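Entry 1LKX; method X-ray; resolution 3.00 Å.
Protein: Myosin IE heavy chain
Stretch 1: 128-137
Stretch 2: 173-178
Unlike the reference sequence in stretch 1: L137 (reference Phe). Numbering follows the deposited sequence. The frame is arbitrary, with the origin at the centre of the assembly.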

# COMPACT_ATOMS: atom_id res chain seq x y z
N ASN A 128 10.02 -28.49 -3.83
CA ASN A 128 10.00 -27.82 -2.55
C ASN A 128 10.06 -26.33 -2.82
O ASN A 128 9.34 -25.55 -2.19
CB ASN A 128 11.21 -28.24 -1.71
CG ASN A 128 11.23 -29.72 -1.45
OD1 ASN A 128 11.22 -30.52 -2.37
ND2 ASN A 128 11.27 -30.10 -0.18
N GLY A 129 10.91 -25.93 -3.75
CA GLY A 129 11.03 -24.52 -4.08
C GLY A 129 9.72 -23.95 -4.60
O GLY A 129 9.22 -22.96 -4.08
N GLU A 130 9.16 -24.58 -5.62
CA GLU A 130 7.91 -24.10 -6.18
C GLU A 130 6.71 -24.38 -5.32
O GLU A 130 5.61 -23.95 -5.63
CB GLU A 130 7.68 -24.69 -7.57
CG GLU A 130 7.78 -26.19 -7.67
CD GLU A 130 7.50 -26.68 -9.08
OE1 GLU A 130 8.11 -26.14 -10.03
OE2 GLU A 130 6.67 -27.60 -9.24
N ARG A 131 6.91 -25.11 -4.22
CA ARG A 131 5.80 -25.41 -3.31
C ARG A 131 5.53 -24.15 -2.50
O ARG A 131 4.41 -23.66 -2.46
CB ARG A 131 6.16 -26.54 -2.36
CG ARG A 131 5.02 -26.88 -1.40
CD ARG A 131 5.51 -27.60 -0.14
NE ARG A 131 6.49 -26.81 0.60
CZ ARG A 131 6.84 -27.03 1.86
NH1 ARG A 131 6.29 -28.02 2.54
NH2 ARG A 131 7.74 -26.25 2.45
N ILE A 132 6.57 -23.63 -1.86
CA ILE A 132 6.42 -22.44 -1.06
C ILE A 132 6.04 -21.31 -1.99
O ILE A 132 5.34 -20.38 -1.61
CB ILE A 132 7.71 -22.11 -0.31
CG1 ILE A 132 8.64 -21.27 -1.16
CG2 ILE A 132 8.43 -23.40 0.04
CD1 ILE A 132 9.87 -20.86 -0.41
N SER A 133 6.52 -21.39 -3.23
CA SER A 133 6.20 -20.38 -4.22
C SER A 133 4.69 -20.31 -4.30
O SER A 133 4.09 -19.24 -4.17
CB SER A 133 6.77 -20.76 -5.58
OG SER A 133 8.19 -20.75 -5.56
N LYS A 134 4.07 -21.47 -4.50
CA LYS A 134 2.62 -21.59 -4.60
C LYS A 134 1.95 -20.91 -3.42
O LYS A 134 0.91 -20.27 -3.57
CB LYS A 134 2.22 -23.07 -4.66
CG LYS A 134 0.72 -23.38 -4.51
CD LYS A 134 -0.13 -22.73 -5.59
CE LYS A 134 -1.61 -23.07 -5.42
NZ LYS A 134 -2.49 -22.24 -6.31
N MET A 135 2.58 -21.02 -2.25
CA MET A 135 2.05 -20.41 -1.03
C MET A 135 2.17 -18.91 -1.03
O MET A 135 1.21 -18.22 -0.73
CB MET A 135 2.78 -20.95 0.19
CG MET A 135 2.44 -22.38 0.52
SD MET A 135 3.15 -22.80 2.09
CE MET A 135 4.71 -23.61 1.56
N LEU A 136 3.35 -18.39 -1.36
CA LEU A 136 3.52 -16.95 -1.39
C LEU A 136 2.48 -16.35 -2.33
O LEU A 136 1.84 -15.35 -2.02
CB LEU A 136 4.92 -16.57 -1.88
CG LEU A 136 6.09 -17.01 -1.00
CD1 LEU A 136 7.42 -16.74 -1.69
CD2 LEU A 136 6.01 -16.28 0.33
N LEU A 137 2.28 -16.98 -3.48
CA LEU A 137 1.31 -16.49 -4.44
C LEU A 137 -0.15 -16.57 -3.96
O LEU A 137 -0.91 -15.62 -4.12
CB LEU A 137 1.46 -17.23 -5.76
CG LEU A 137 2.79 -17.00 -6.48
CD1 LEU A 137 2.81 -17.79 -7.76
CD2 LEU A 137 2.97 -15.52 -6.75
N SER A 173 17.52 -19.57 -3.81
CA SER A 173 16.26 -20.30 -3.82
C SER A 173 15.24 -19.67 -2.87
O SER A 173 15.60 -19.07 -1.86
CB SER A 173 16.49 -21.74 -3.39
OG SER A 173 17.30 -22.43 -4.32
N PRO A 174 13.94 -19.80 -3.19
CA PRO A 174 12.86 -19.25 -2.37
C PRO A 174 12.83 -20.08 -1.10
O PRO A 174 12.63 -21.28 -1.16
CB PRO A 174 11.61 -19.51 -3.20
CG PRO A 174 12.11 -19.79 -4.58
CD PRO A 174 13.39 -20.51 -4.36
N ILE A 175 13.04 -19.47 0.06
CA ILE A 175 13.00 -20.26 1.29
C ILE A 175 11.80 -19.88 2.13
O ILE A 175 11.46 -20.57 3.09
CB ILE A 175 14.28 -20.09 2.16
CG1 ILE A 175 14.29 -18.71 2.82
CG2 ILE A 175 15.53 -20.26 1.31
CD1 ILE A 175 15.46 -18.50 3.76
N GLY A 176 11.15 -18.77 1.78
CA GLY A 176 9.98 -18.33 2.52
C GLY A 176 9.63 -16.88 2.28
O GLY A 176 10.07 -16.27 1.30
N GLY A 177 8.83 -16.31 3.16
CA GLY A 177 8.47 -14.92 3.02
C GLY A 177 7.67 -14.42 4.21
O GLY A 177 7.00 -15.20 4.86
N LYS A 178 7.76 -13.13 4.51
CA LYS A 178 6.98 -12.60 5.62
C LYS A 178 6.28 -11.33 5.16
O LYS A 178 6.84 -10.48 4.47
CB LYS A 178 7.86 -12.35 6.86
CG LYS A 178 8.64 -11.06 6.87
CD LYS A 178 7.91 -9.98 7.67
CE LYS A 178 8.45 -8.56 7.36
NZ LYS A 178 8.12 -8.08 5.98

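Residues 128-137 of the myosin IE heavy chain lie within a helix, and 174-178 form a strand that runs alongside it in nearly the same direction, the two axes inclined by 23° and 7.6 Å apart at their closest. The backbones come nearest where glycine occurs: the CA atoms of G129 and P174 are 5.8 Å apart, those of I132 and G176 6.5 Å, and those of L136 and G177 6.9 Å. No hydrogen bond crosses between the stretches, so the contact, which buries 257 Å² in total, rests on apolar packing.

P174 and I132 cover the most surface (64 and 63 Å²). Both point their CA-to-CB bonds toward the opposing stretch, and the CD1 methyl of I132 lies 3.6 Å from CB of P174, an apolar contact between two side chains that have no polar group to satisfy. With chi1 at 87° and chi2 t, the side chain of I132 points its CD1 at the strand backbone, which it meets beyond the proline as well: I132 CD1 is 3.3 Å from both C of I175 and N of G176, short distances for a methyl carbon. The separation of I132 CD1 from O of P174, 2.9 Å, is too short for a methyl against a carbonyl oxygen, and no interaction is inferred from it.

P174 also approaches G129 and S133, which lie before and after I132 in the helix. P174 CB is 4.3 Å from O of G129, and P174 CG is 4.2 Å from OG of S133. The 2.9 Å hydrogen bond from S133 OG to G129 O satisfies the hydroxyl beside the apolar ring.

One turn after I132, L136 carries the packing along the strand. The two residues are linked by the helical hydrogen bond from N of L136 to O of I132, 2.8 Å, and this spacing presents both side chains to the strand. The leucine, chi1 m and chi2 t, places L136 CD2 3.9 Å from CA of G177 and L136 CD1 4.0 Å from O of G176, so its methyls rest directly on backbone. At G177 a CB would point toward the helix and come within 2.7 Å of CD2 of L136, a clash; the absence of a side chain makes room for the leucine. G176 differs, since a CB there would point away from the helix, and its backbone angles (162/-162) by themselves call for glycine.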